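Local coordinates for protein alcohol dehydrogenase, zinc-containing (PDB 3IP1) that catalyses the NAD(+)-dependent oxidation of scyllo-inosose to 3-dehydro-scyllo-inosose, probably as a step in myo-inositol degradation, at residues F99-E105 against I121-A127; S239-L243 against V274-N279; E301-A307 against E329-R334. All coordinates share one frame; numbering follows the deposited sequence.

Contact 1 (F99-E105 against I121-A127); sequences FSGVVVE and IGEPVCA
The ring of F99 overlaps the methyl of A127, its CZ lying 3.6 Å from A127 CB; the side chain is brought there by a CG set between backbone N and carbonyl carbon (chi1 84°). At the same end a water accepts from F99 N and lies 2.7 Å from A127 O, linking the strand ends. Further along, V103 CG2 crosses the V125 side chain and meets its CG2 at 4.0 Å. The backbones run antiparallel. G101 and V125 form a hydrogen-bonded pair, with V125 N to G101 O at 2.9 Å the straighter of its two bonds. V103 then donates to E123 O and accepts from G122 N (2.8 Å, 177°); V102 and P124 form the non-hydrogen-bonded pair between them. At phi 97° a side chain on G122 would press against the preceding carbonyl oxygen, so glycine suits this turn. E123 turns its carboxylate away to R114, S174 and N112. This is a strand pair of the GroES-like domain: strand 98-106 lies between 57-66 and 124-127, with a classic beta bulge at V104 and E105 opposite I59, while helix 185-192 packs on V102 and P124.

Contact 2 (S239-L243 against V274-N279); sequences SKVIL and VLDYTN
K240 NZ donates to Y277 O at 2.9 Å, meeting the carbonyl in its plane at a C=O...N angle of 154°. The lysine chain is extended beyond CG (chi3 180°), which carries the ammonium from the strand across to the last turn of the helix. A water joins the same two parts, accepting from NZ and donating to T278 O at 2.9 Å. The amide nitrogen ND2 of N279 lies 3.4 Å from K240 NZ, but both are donors and no bond forms. Shortened to an alanine here, the side chain would lose its ammonium, and Y277 O would probably be left without this donor and the water without its link to the strand.

The helix end has its own polar bonds. V274 O is gripped twice, by T278 N on one side of its carbonyl plane and by T278 OG1, at 3.0 Å, on the other; OG1 is also bonded to G282 N. N279, with positive phi, is the C-prime residue of a Schellman motif that closes helix 270-277. The setting is the Rossmann-type domain, in which helix 270-277 packs on the parallel sheet beside strand 240-244; E245, two residues beyond L243, probably binds NAD(+), as in relatives.

The apolar part is carried by I242. Its CD1 sits 3.7 Å from T278 CG2, the two side chains at about a right angle, and 3.8 Å from Y277 CB. Its other branch, CG2, reaches V274 CG2 more loosely at 4.3 Å. Beyond these, the Y277 ring stacks with H261, and I242 and V274 both touch I263 of strand 261-263.

Contact 3 (E301-A307 against E329-R334); sequences EEVIWRA and EVFQVR
A307 O, just past the end of helix 293-306, takes a hydrogen bond from R334 NH1 at 2.9 Å, the N-H...O angle 160° and the oxygen near the guanidinium plane. The arginine folds back to get there: bends at chi2 and chi3 lay its chain over the carbonyl end of the neighbouring helix. On the way R334 NE makes a weak bond to I304 O at 3.5 Å, and R334 NH2 turns back to V333 O of its own helix, approaching from above that carbonyl plane. One guanidinium group thus ties the C-terminal ends of both helices together, a position where its charge would probably interact favourably with the carbonyl ends.

V330 lies between I304 and W305, one methyl to each. CG1 meets I304 CG2 at 3.8 Å, and CG2 meets W305 CE3 at the same distance. W305, with CG anti to the backbone N (chi1 -176°), reaches across to the second helix with its six-membered ring: CZ3 lies 3.7 Å from V333 CB, and V330 CA comes to the ring edge. I304 also sends CD1 to F331 CZ, and its CG2 touches R334 CB as the two side chains run alongside in opposite senses. E301 OE2 lies at the edge of the F331 ring, in its plane, 3.6 Å from CE2; the other carboxylate oxygen is bonded to T327.

The axes of segments 301-306 and 329-333 pass 9.5 Å apart at 31°, running roughly the same way. Helix 270-277 covers the flank of 293-306 at V303 and R306, strand 285-288 lies beneath V303 and I304, and beyond helix 328-333 a third subunit accepts from Q332 and bonds V333 O through its H146.

Overall arrangement
The three contacts follow one another along the chain, each closing before the next opens. Contact 1 belongs to the GroES-like domain, its first strand following directly on the zinc ligands H97 and E98; contacts 2 and 3 share the Rossmann domain that probably binds NAD(+), as in relatives. The centre of contact 1 is about 41 Å from that of contact 2 and about 47 Å from that of contact 3, across the middle of the chain. Contacts 2 and 3 have centres about 16 Å apart and touch where helix 270-277 packs on helix 293-306: V274 CG1 meets V303 CG1 at 3.7 Å, and L275 lies against R306. Helices 270-277, 293-306 and 328-333 are thereby joined in sequence beside the parallel sheet.

Contact 1 (F99-E105 against I121-A127)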
ATOM      1  N   PHE A  99      11.545  22.284 -20.274  1.00 25.68           N
ATOM      2  CA  PHE A  99      11.411  22.628 -21.683  1.00 25.49           C
ATOM      3  C   PHE A  99      10.499  21.730 -22.499  1.00 26.04           C
ATOM      4  O   PHE A  99      10.194  20.601 -22.102  1.00 25.91           O
ATOM      5  CB  PHE A  99      12.794  22.658 -22.334  1.00 24.67           C
ATOM      6  CG  PHE A  99      13.283  21.302 -22.778  1.00 24.44           C
ATOM      7  CD1 PHE A  99      13.805  20.405 -21.858  1.00 24.74           C
ATOM      8  CD2 PHE A  99      13.223  20.939 -24.120  1.00 22.35           C
ATOM      9  CE1 PHE A  99      14.265  19.149 -22.265  1.00 23.85           C
ATOM     10  CE2 PHE A  99      13.674  19.696 -24.549  1.00 24.41           C
ATOM     11  CZ  PHE A  99      14.196  18.786 -23.620  1.00 23.50           C
ATOM     12  N   SER A 100      10.118  22.249 -23.670  1.00 26.01           N
ATOM     13  CA  SER A 100       9.421  21.493 -24.703  1.00 26.39           C
ATOM     14  C   SER A 100       9.893  21.967 -26.095  1.00 26.77           C
ATOM     15  O   SER A 100      10.598  22.986 -26.231  1.00 26.00           O
ATOM     16  CB  SER A 100       7.925  21.699 -24.586  1.00 25.96           C
ATOM     17  OG  SER A 100       7.664  23.085 -24.762  1.00 28.65           O
ATOM     18  N   GLY A 101       9.516  21.217 -27.126  1.00 26.80           N
ATOM     19  CA  GLY A 101       9.948  21.523 -28.478  1.00 27.25           C
ATOM     20  C   GLY A 101       9.485  20.453 -29.441  1.00 28.06           C
ATOM     21  O   GLY A 101       8.598  19.665 -29.119  1.00 28.31           O
ATOM     22  N   VAL A 102      10.056  20.434 -30.639  1.00 28.29           N
ATOM     23  CA  VAL A 102       9.644  19.445 -31.628  1.00 28.77           C
ATOM     24  C   VAL A 102      10.843  18.603 -32.066  1.00 28.54           C
ATOM     25  O   VAL A 102      11.970  19.114 -32.186  1.00 29.16           O
ATOM     26  CB  VAL A 102       8.875  20.087 -32.833  1.00 29.44           C
ATOM     27  CG1 VAL A 102       7.714  20.940 -32.335  1.00 28.90           C
ATOM     28  CG2 VAL A 102       9.786  20.927 -33.684  1.00 29.33           C
ATOM     29  N   VAL A 103      10.608  17.313 -32.277  1.00 28.20           N
ATOM     30  CA  VAL A 103      11.656  16.425 -32.756  1.00 27.84           C
ATOM     31  C   VAL A 103      12.042  16.813 -34.185  1.00 28.23           C
ATOM     32  O   VAL A 103      11.180  16.930 -35.061  1.00 28.56           O
ATOM     33  CB  VAL A 103      11.250  14.923 -32.670  1.00 27.45           C
ATOM     34  CG1 VAL A 103      12.418  14.044 -33.080  1.00 26.43           C
ATOM     35  CG2 VAL A 103      10.812  14.569 -31.222  1.00 27.47           C
ATOM     36  N   VAL A 104      13.333  17.039 -34.407  1.00 28.39           N
ATOM     37  CA  VAL A 104      13.823  17.339 -35.754  1.00 28.87           C
ATOM     38  C   VAL A 104      14.733  16.248 -36.290  1.00 29.87           C
ATOM     39  O   VAL A 104      15.037  16.230 -37.462  1.00 30.46           O
ATOM     40  CB  VAL A 104      14.510  18.745 -35.900  1.00 28.89           C
ATOM     41  CG1 VAL A 104      13.512  19.868 -35.639  1.00 26.94           C
ATOM     42  CG2 VAL A 104      15.777  18.858 -35.031  1.00 27.95           C
ATOM     43  N   GLU A 105      15.177  15.352 -35.425  1.00 30.39           N
ATOM     44  CA  GLU A 105      15.939  14.218 -35.849  1.00 31.15           C
ATOM     45  C   GLU A 105      15.871  13.145 -34.760  1.00 30.97           C
ATOM     46  O   GLU A 105      15.876  13.467 -33.581  1.00 31.04           O
ATOM     47  CB  GLU A 105      17.387  14.632 -36.108  1.00 31.78           C
ATOM     48  CG  GLU A 105      18.241  13.482 -36.597  1.00 35.16           C
ATOM     49  CD  GLU A 105      19.544  13.904 -37.244  1.00 40.35           C
ATOM     50  OE1 GLU A 105      20.089  13.081 -38.025  1.00 43.16           O
ATOM     51  OE2 GLU A 105      20.027  15.029 -36.973  1.00 41.95           O
ATOM     52  N   ILE A 121       9.726  12.954 -37.042  1.00 31.92           N
ATOM     53  CA  ILE A 121      10.014  14.379 -37.177  1.00 31.09           C
ATOM     54  C   ILE A 121       8.708  15.144 -37.014  1.00 30.19           C
ATOM     55  O   ILE A 121       7.685  14.757 -37.571  1.00 29.71           O
ATOM     56  CB  ILE A 121      10.705  14.689 -38.526  1.00 31.47           C
ATOM     57  CG1 ILE A 121      12.134  14.134 -38.502  1.00 32.00           C
ATOM     58  CG2 ILE A 121      10.674  16.208 -38.813  1.00 31.68           C
ATOM     59  CD1 ILE A 121      12.936  14.270 -39.849  1.00 32.39           C
ATOM     60  N   GLY A 122       8.735  16.219 -36.229  1.00 29.68           N
ATOM     61  CA  GLY A 122       7.526  16.997 -35.985  1.00 28.73           C
ATOM     62  C   GLY A 122       6.795  16.671 -34.690  1.00 28.76           C
ATOM     63  O   GLY A 122       5.909  17.417 -34.297  1.00 28.78           O
ATOM     64  N   GLU A 123       7.143  15.568 -34.019  1.00 28.36           N
ATOM     65  CA  GLU A 123       6.468  15.196 -32.764  1.00 28.54           C
ATOM     66  C   GLU A 123       6.773  16.220 -31.659  1.00 28.19           C
ATOM     67  O   GLU A 123       7.949  16.518 -31.419  1.00 28.78           O
ATOM     68  CB  GLU A 123       6.893  13.797 -32.316  1.00 28.58           C
ATOM     69  CG  GLU A 123       6.327  13.342 -30.973  1.00 30.52           C
ATOM     70  CD  GLU A 123       4.927  12.719 -31.076  1.00 34.35           C
ATOM     71  OE1 GLU A 123       4.273  12.878 -32.123  1.00 36.76           O
ATOM     72  OE2 GLU A 123       4.469  12.078 -30.101  1.00 34.11           O
ATOM     73  N   PRO A 124       5.723  16.768 -30.999  1.00 27.57           N
ATOM     74  CA  PRO A 124       5.949  17.687 -29.873  1.00 27.15           C
ATOM     75  C   PRO A 124       6.273  16.911 -28.594  1.00 26.79           C
ATOM     76  O   PRO A 124       5.562  15.954 -28.244  1.00 25.97           O
ATOM     77  CB  PRO A 124       4.606  18.415 -29.721  1.00 27.43           C
ATOM     78  CG  PRO A 124       3.573  17.468 -30.313  1.00 26.73           C
ATOM     79  CD  PRO A 124       4.280  16.583 -31.304  1.00 27.66           C
ATOM     80  N   VAL A 125       7.321  17.333 -27.899  1.00 25.90           N
ATOM     81  CA  VAL A 125       7.779  16.608 -26.716  1.00 26.11           C
ATOM     82  C   VAL A 125       8.223  17.514 -25.585  1.00 26.08           C
ATOM     83  O   VAL A 125       8.529  18.697 -25.806  1.00 26.25           O
ATOM     84  CB  VAL A 125       8.941  15.608 -27.053  1.00 25.71           C
ATOM     85  CG1 VAL A 125       8.452  14.510 -27.948  1.00 25.76           C
ATOM     86  CG2 VAL A 125      10.139  16.325 -27.691  1.00 25.96           C
ATOM     87  N   CYS A 126       8.240  16.953 -24.376  1.00 25.28           N
ATOM     88  CA  CYS A 126       8.981  17.536 -23.268  1.00 25.58           C
ATOM     89  C   CYS A 126       9.927  16.443 -22.780  1.00 25.50           C
ATOM     90  O   CYS A 126       9.806  15.293 -23.191  1.00 26.02           O
ATOM     91  CB  CYS A 126       8.038  17.980 -22.155  1.00 25.11           C
ATOM     92  SG  CYS A 126       7.132  16.621 -21.397  1.00 26.97           S
ATOM     93  N   ALA A 127      10.865  16.777 -21.903  1.00 25.80           N
ATOM     94  CA  ALA A 127      11.779  15.753 -21.422  1.00 26.12           C
ATOM     95  C   ALA A 127      12.122  15.882 -19.945  1.00 26.62           C
ATOM     96  O   ALA A 127      11.980  16.951 -19.339  1.00 26.65           O
ATOM     97  CB  ALA A 127      13.036  15.688 -22.286  1.00 26.33           C
TER
HETATM   98  O   HOH W   1      11.659  19.646 -19.139  1.00 30.28           O

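Contact 2 (S239-L243 against V274-N279)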
ATOM      1  N   SER A 239     -11.068  18.190  -0.540  1.00 29.97           N
ATOM      2  CA  SER A 239     -12.229  18.947  -0.109  1.00 30.97           C
ATOM      3  C   SER A 239     -11.850  20.418   0.122  1.00 30.59           C
ATOM      4  O   SER A 239     -12.492  21.329  -0.418  1.00 30.71           O
ATOM      5  CB  SER A 239     -12.822  18.279   1.136  1.00 30.96           C
ATOM      6  OG  SER A 239     -13.577  19.172   1.907  1.00 35.85           O
ATOM      7  N   LYS A 240     -10.772  20.629   0.877  1.00 29.79           N
ATOM      8  CA  LYS A 240     -10.194  21.956   1.080  1.00 29.45           C
ATOM      9  C   LYS A 240      -8.686  21.978   0.796  1.00 28.53           C
ATOM     10  O   LYS A 240      -7.921  21.177   1.355  1.00 26.70           O
ATOM     11  CB  LYS A 240     -10.446  22.441   2.506  1.00 29.75           C
ATOM     12  CG  LYS A 240     -11.882  22.884   2.751  1.00 31.37           C
ATOM     13  CD  LYS A 240     -12.229  22.637   4.193  1.00 36.33           C
ATOM     14  CE  LYS A 240     -13.663  23.075   4.486  1.00 37.39           C
ATOM     15  NZ  LYS A 240     -14.016  22.610   5.851  1.00 40.29           N
ATOM     16  N   VAL A 241      -8.285  22.898  -0.082  1.00 27.95           N
ATOM     17  CA  VAL A 241      -6.877  23.152  -0.375  1.00 28.00           C
ATOM     18  C   VAL A 241      -6.520  24.526   0.207  1.00 28.58           C
ATOM     19  O   VAL A 241      -7.082  25.555  -0.183  1.00 27.76           O
ATOM     20  CB  VAL A 241      -6.563  23.088  -1.897  1.00 28.20           C
ATOM     21  CG1 VAL A 241      -5.110  23.419  -2.173  1.00 25.94           C
ATOM     22  CG2 VAL A 241      -6.939  21.723  -2.486  1.00 27.67           C
ATOM     23  N   ILE A 242      -5.588  24.503   1.156  1.00 29.08           N
ATOM     24  CA  ILE A 242      -5.123  25.686   1.868  1.00 29.79           C
ATOM     25  C   ILE A 242      -3.641  25.907   1.587  1.00 30.38           C
ATOM     26  O   ILE A 242      -2.805  25.000   1.809  1.00 30.42           O
ATOM     27  CB  ILE A 242      -5.348  25.529   3.380  1.00 29.67           C
ATOM     28  CG1 ILE A 242      -6.835  25.303   3.659  1.00 29.40           C
ATOM     29  CG2 ILE A 242      -4.823  26.754   4.149  1.00 30.18           C
ATOM     30  CD1 ILE A 242      -7.093  24.686   5.021  1.00 28.76           C
ATOM     31  N   LEU A 243      -3.329  27.096   1.068  1.00 30.74           N
ATOM     32  CA  LEU A 243      -1.948  27.482   0.784  1.00 31.35           C
ATOM     33  C   LEU A 243      -1.477  28.651   1.659  1.00 32.09           C
ATOM     34  O   LEU A 243      -2.182  29.654   1.814  1.00 31.72           O
ATOM     35  CB  LEU A 243      -1.739  27.763  -0.713  1.00 30.94           C
ATOM     36  CG  LEU A 243      -0.292  28.152  -1.065  1.00 31.78           C
ATOM     37  CD1 LEU A 243       0.317  27.292  -2.180  1.00 31.59           C
ATOM     38  CD2 LEU A 243      -0.240  29.621  -1.419  1.00 31.98           C
ATOM     39  N   VAL A 274      -5.682  27.526   9.752  1.00 30.98           N
ATOM     40  CA  VAL A 274      -5.800  26.148   9.252  1.00 31.35           C
ATOM     41  C   VAL A 274      -6.861  25.365  10.043  1.00 31.40           C
ATOM     42  O   VAL A 274      -7.715  24.711   9.446  1.00 31.24           O
ATOM     43  CB  VAL A 274      -4.437  25.395   9.269  1.00 31.57           C
ATOM     44  CG1 VAL A 274      -4.642  23.862   9.101  1.00 31.33           C
ATOM     45  CG2 VAL A 274      -3.504  25.935   8.180  1.00 30.35           C
ATOM     46  N   LEU A 275      -6.808  25.455  11.377  1.00 31.61           N
ATOM     47  CA  LEU A 275      -7.786  24.775  12.223  1.00 32.62           C
ATOM     48  C   LEU A 275      -9.212  25.269  12.016  1.00 33.23           C
ATOM     49  O   LEU A 275     -10.164  24.478  12.073  1.00 33.07           O
ATOM     50  CB  LEU A 275      -7.391  24.806  13.704  1.00 31.89           C
ATOM     51  CG  LEU A 275      -6.183  23.914  14.024  1.00 32.78           C
ATOM     52  CD1 LEU A 275      -5.627  24.197  15.417  1.00 31.55           C
ATOM     53  CD2 LEU A 275      -6.494  22.418  13.847  1.00 33.10           C
ATOM     54  N   ASP A 276      -9.357  26.565  11.754  1.00 34.09           N
ATOM     55  CA  ASP A 276     -10.670  27.147  11.540  1.00 34.99           C
ATOM     56  C   ASP A 276     -11.232  26.642  10.213  1.00 34.91           C
ATOM     57  O   ASP A 276     -12.321  26.076  10.161  1.00 35.05           O
ATOM     58  CB  ASP A 276     -10.586  28.675  11.556  1.00 35.66           C
ATOM     59  CG  ASP A 276     -11.808  29.338  10.941  1.00 39.11           C
ATOM     60  OD1 ASP A 276     -12.931  28.832  11.143  1.00 43.55           O
ATOM     61  OD2 ASP A 276     -11.657  30.380  10.258  1.00 43.86           O
ATOM     62  N   TYR A 277     -10.457  26.820   9.146  1.00 34.81           N
ATOM     63  CA  TYR A 277     -10.869  26.418   7.809  1.00 34.62           C
ATOM     64  C   TYR A 277     -11.199  24.932   7.680  1.00 34.37           C
ATOM     65  O   TYR A 277     -12.084  24.565   6.913  1.00 34.13           O
ATOM     66  CB  TYR A 277      -9.776  26.792   6.805  1.00 35.04           C
ATOM     67  CG  TYR A 277      -9.602  28.283   6.619  1.00 36.42           C
ATOM     68  CD1 TYR A 277     -10.708  29.139   6.580  1.00 37.82           C
ATOM     69  CD2 TYR A 277      -8.330  28.832   6.441  1.00 38.26           C
ATOM     70  CE1 TYR A 277     -10.548  30.517   6.395  1.00 39.65           C
ATOM     71  CE2 TYR A 277      -8.156  30.199   6.255  1.00 38.13           C
ATOM     72  CZ  TYR A 277      -9.261  31.030   6.230  1.00 39.53           C
ATOM     73  OH  TYR A 277      -9.076  32.373   6.051  1.00 41.09           O
ATOM     74  N   THR A 278     -10.485  24.082   8.419  1.00 33.97           N
ATOM     75  CA  THR A 278     -10.738  22.647   8.358  1.00 34.10           C
ATOM     76  C   THR A 278     -11.710  22.159   9.446  1.00 34.83           C
ATOM     77  O   THR A 278     -11.824  20.954   9.681  1.00 34.79           O
ATOM     78  CB  THR A 278      -9.425  21.799   8.422  1.00 34.05           C
ATOM     79  OG1 THR A 278      -8.806  21.971   9.701  1.00 32.25           O
ATOM     80  CG2 THR A 278      -8.445  22.158   7.307  1.00 31.52           C
ATOM     81  N   ASN A 279     -12.416  23.095  10.089  1.00 35.42           N
ATOM     82  CA  ASN A 279     -13.332  22.791  11.210  1.00 35.52           C
ATOM     83  C   ASN A 279     -12.708  21.907  12.288  1.00 34.69           C
ATOM     84  O   ASN A 279     -13.367  21.034  12.826  1.00 35.13           O
ATOM     85  CB  ASN A 279     -14.636  22.126  10.723  1.00 35.99           C
ATOM     86  CG  ASN A 279     -15.334  22.906   9.627  1.00 37.68           C
ATOM     87  OD1 ASN A 279     -15.372  24.130   9.641  1.00 40.53           O
ATOM     88  ND2 ASN A 279     -15.912  22.189   8.674  1.00 39.36           N
TER
HETATM   89  O   HOH W   2     -12.708  20.034   7.048  1.00 46.70           O

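Contact 3 (E301-A307 against E329-R334)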
ATOM      1  N   GLU A 301       3.511  21.066  13.245  1.00 30.09           N
ATOM      2  CA  GLU A 301       3.355  20.167  14.380  1.00 30.17           C
ATOM      3  C   GLU A 301       2.201  20.579  15.298  1.00 30.17           C
ATOM      4  O   GLU A 301       1.536  19.724  15.880  1.00 30.51           O
ATOM      5  CB  GLU A 301       4.661  20.073  15.166  1.00 30.13           C
ATOM      6  CG  GLU A 301       5.724  19.219  14.480  1.00 29.22           C
ATOM      7  CD  GLU A 301       6.846  18.877  15.432  1.00 29.88           C
ATOM      8  OE1 GLU A 301       6.889  19.546  16.474  1.00 30.50           O
ATOM      9  OE2 GLU A 301       7.679  17.971  15.157  1.00 28.97           O
ATOM     10  N   GLU A 302       1.941  21.879  15.409  1.00 30.12           N
ATOM     11  CA  GLU A 302       0.869  22.314  16.280  1.00 30.40           C
ATOM     12  C   GLU A 302      -0.495  21.987  15.673  1.00 30.01           C
ATOM     13  O   GLU A 302      -1.413  21.567  16.394  1.00 30.48           O
ATOM     14  CB  GLU A 302       0.969  23.804  16.648  1.00 30.63           C
ATOM     15  CG  GLU A 302       0.066  24.127  17.852  1.00 33.99           C
ATOM     16  CD  GLU A 302      -0.146  25.616  18.112  1.00 39.15           C
ATOM     17  OE1 GLU A 302       0.752  26.424  17.795  1.00 42.33           O
ATOM     18  OE2 GLU A 302      -1.218  25.975  18.653  1.00 39.88           O
ATOM     19  N   VAL A 303      -0.634  22.193  14.363  1.00 29.31           N
ATOM     20  CA  VAL A 303      -1.843  21.778  13.670  1.00 28.79           C
ATOM     21  C   VAL A 303      -2.054  20.254  13.779  1.00 28.77           C
ATOM     22  O   VAL A 303      -3.148  19.797  14.130  1.00 29.53           O
ATOM     23  CB  VAL A 303      -1.851  22.191  12.190  1.00 29.23           C
ATOM     24  CG1 VAL A 303      -2.992  21.479  11.467  1.00 27.88           C
ATOM     25  CG2 VAL A 303      -1.999  23.721  12.053  1.00 26.97           C
ATOM     26  N   ILE A 304      -1.011  19.477  13.504  1.00 27.87           N
ATOM     27  CA  ILE A 304      -1.129  18.029  13.538  1.00 27.33           C
ATOM     28  C   ILE A 304      -1.604  17.614  14.937  1.00 27.72           C
ATOM     29  O   ILE A 304      -2.547  16.836  15.075  1.00 27.26           O
ATOM     30  CB  ILE A 304       0.197  17.315  13.149  1.00 26.75           C
ATOM     31  CG1 ILE A 304       0.494  17.493  11.643  1.00 26.38           C
ATOM     32  CG2 ILE A 304       0.108  15.838  13.478  1.00 25.66           C
ATOM     33  CD1 ILE A 304       1.924  16.973  11.188  1.00 24.18           C
ATOM     34  N   TRP A 305      -0.959  18.178  15.958  1.00 28.31           N
ATOM     35  CA  TRP A 305      -1.261  17.880  17.350  1.00 29.71           C
ATOM     36  C   TRP A 305      -2.714  18.200  17.699  1.00 29.78           C
ATOM     37  O   TRP A 305      -3.427  17.350  18.206  1.00 30.19           O
ATOM     38  CB  TRP A 305      -0.330  18.655  18.279  1.00 30.21           C
ATOM     39  CG  TRP A 305      -0.529  18.316  19.729  1.00 32.58           C
ATOM     40  CD1 TRP A 305      -1.205  19.056  20.664  1.00 34.54           C
ATOM     41  CD2 TRP A 305      -0.056  17.143  20.408  1.00 34.16           C
ATOM     42  NE1 TRP A 305      -1.171  18.418  21.888  1.00 35.97           N
ATOM     43  CE2 TRP A 305      -0.469  17.247  21.761  1.00 35.13           C
ATOM     44  CE3 TRP A 305       0.685  16.022  20.007  1.00 33.47           C
ATOM     45  CZ2 TRP A 305      -0.165  16.271  22.718  1.00 35.29           C
ATOM     46  CZ3 TRP A 305       0.992  15.055  20.952  1.00 35.40           C
ATOM     47  CH2 TRP A 305       0.558  15.181  22.295  1.00 35.97           C
ATOM     48  N   ARG A 306      -3.149  19.415  17.391  1.00 29.90           N
ATOM     49  CA  ARG A 306      -4.469  19.889  17.801  1.00 30.19           C
ATOM     50  C   ARG A 306      -5.635  19.386  16.936  1.00 30.87           C
ATOM     51  O   ARG A 306      -6.778  19.353  17.405  1.00 30.50           O
ATOM     52  CB  ARG A 306      -4.476  21.423  17.854  1.00 30.01           C
ATOM     53  CG  ARG A 306      -3.630  21.998  19.012  1.00 31.01           C
ATOM     54  CD  ARG A 306      -3.549  23.517  18.956  1.00 30.38           C
ATOM     55  NE  ARG A 306      -4.893  24.105  18.944  1.00 32.66           N
ATOM     56  CZ  ARG A 306      -5.149  25.400  18.767  1.00 33.02           C
ATOM     57  NH1 ARG A 306      -4.157  26.255  18.589  1.00 32.90           N
ATOM     58  NH2 ARG A 306      -6.402  25.835  18.761  1.00 32.76           N
ATOM     59  N   ALA A 307      -5.345  19.027  15.677  1.00 30.76           N
ATOM     60  CA  ALA A 307      -6.341  18.459  14.752  1.00 30.63           C
ATOM     61  C   ALA A 307      -6.948  17.148  15.240  1.00 30.96           C
ATOM     62  O   ALA A 307      -6.306  16.354  15.925  1.00 30.52           O
ATOM     63  CB  ALA A 307      -5.728  18.249  13.363  1.00 30.83           C
ATOM     64  N   GLU A 329       6.957  12.806  19.597  1.00 30.35           N
ATOM     65  CA  GLU A 329       5.675  12.551  20.257  1.00 30.10           C
ATOM     66  C   GLU A 329       4.476  12.938  19.410  1.00 28.90           C
ATOM     67  O   GLU A 329       3.457  12.243  19.407  1.00 28.00           O
ATOM     68  CB  GLU A 329       5.624  13.301  21.587  1.00 30.53           C
ATOM     69  CG  GLU A 329       4.279  13.233  22.310  1.00 35.09           C
ATOM     70  CD  GLU A 329       4.388  13.616  23.767  1.00 39.73           C
ATOM     71  OE1 GLU A 329       5.201  12.985  24.471  1.00 43.04           O
ATOM     72  OE2 GLU A 329       3.668  14.540  24.209  1.00 42.11           O
ATOM     73  N   VAL A 330       4.584  14.069  18.719  1.00 28.41           N
ATOM     74  CA  VAL A 330       3.502  14.533  17.864  1.00 27.76           C
ATOM     75  C   VAL A 330       3.118  13.468  16.825  1.00 27.92           C
ATOM     76  O   VAL A 330       1.931  13.151  16.676  1.00 27.45           O
ATOM     77  CB  VAL A 330       3.872  15.857  17.179  1.00 28.38           C
ATOM     78  CG1 VAL A 330       2.882  16.177  16.041  1.00 26.62           C
ATOM     79  CG2 VAL A 330       3.951  17.017  18.250  1.00 26.47           C
ATOM     80  N   PHE A 331       4.133  12.928  16.138  1.00 27.25           N
ATOM     81  CA  PHE A 331       3.974  11.876  15.134  1.00 27.35           C
ATOM     82  C   PHE A 331       3.481  10.550  15.698  1.00 27.37           C
ATOM     83  O   PHE A 331       2.622   9.924  15.083  1.00 28.11           O
ATOM     84  CB  PHE A 331       5.218  11.766  14.215  1.00 26.86           C
ATOM     85  CG  PHE A 331       5.407  13.001  13.398  1.00 27.92           C
ATOM     86  CD1 PHE A 331       4.907  13.074  12.100  1.00 26.90           C
ATOM     87  CD2 PHE A 331       5.953  14.156  13.978  1.00 27.64           C
ATOM     88  CE1 PHE A 331       4.986  14.268  11.363  1.00 27.99           C
ATOM     89  CE2 PHE A 331       6.033  15.346  13.250  1.00 29.63           C
ATOM     90  CZ  PHE A 331       5.545  15.404  11.942  1.00 28.56           C
ATOM     91  N   GLN A 332       3.963  10.157  16.877  1.00 26.48           N
ATOM     92  CA  GLN A 332       3.446   8.970  17.546  1.00 25.79           C
ATOM     93  C   GLN A 332       1.964   9.099  17.929  1.00 25.63           C
ATOM     94  O   GLN A 332       1.139   8.229  17.614  1.00 24.08           O
ATOM     95  CB  GLN A 332       4.263   8.660  18.792  1.00 26.10           C
ATOM     96  CG  GLN A 332       5.676   8.136  18.524  1.00 26.97           C
ATOM     97  CD  GLN A 332       6.560   8.187  19.772  1.00 29.93           C
ATOM     98  OE1 GLN A 332       6.344   9.007  20.673  1.00 29.98           O
ATOM     99  NE2 GLN A 332       7.564   7.324  19.824  1.00 28.45           N
ATOM    100  N   VAL A 333       1.635  10.195  18.601  1.00 25.31           N
ATOM    101  CA  VAL A 333       0.315  10.371  19.170  1.00 25.31           C
ATOM    102  C   VAL A 333      -0.780  10.656  18.110  1.00 24.92           C
ATOM    103  O   VAL A 333      -1.938  10.282  18.301  1.00 24.67           O
ATOM    104  CB  VAL A 333       0.336  11.434  20.315  1.00 25.99           C
ATOM    105  CG1 VAL A 333      -1.069  11.682  20.872  1.00 26.40           C
ATOM    106  CG2 VAL A 333       1.265  10.984  21.469  1.00 25.54           C
ATOM    107  N   ARG A 334      -0.425  11.309  17.006  1.00 23.92           N
ATOM    108  CA  ARG A 334      -1.417  11.604  15.964  1.00 24.15           C
ATOM    109  C   ARG A 334      -1.326  10.647  14.774  1.00 24.08           C
ATOM    110  O   ARG A 334      -1.959  10.870  13.733  1.00 24.53           O
ATOM    111  CB  ARG A 334      -1.321  13.068  15.507  1.00 23.90           C
ATOM    112  CG  ARG A 334      -1.189  14.087  16.640  1.00 24.68           C
ATOM    113  CD  ARG A 334      -2.313  13.981  17.694  1.00 26.43           C
ATOM    114  NE  ARG A 334      -3.639  14.220  17.116  1.00 26.19           N
ATOM    115  CZ  ARG A 334      -4.637  13.343  17.169  1.00 26.11           C
ATOM    116  NH1 ARG A 334      -5.807  13.632  16.621  1.00 26.11           N
ATOM    117  NH2 ARG A 334      -4.471  12.193  17.805  1.00 22.93           N
TER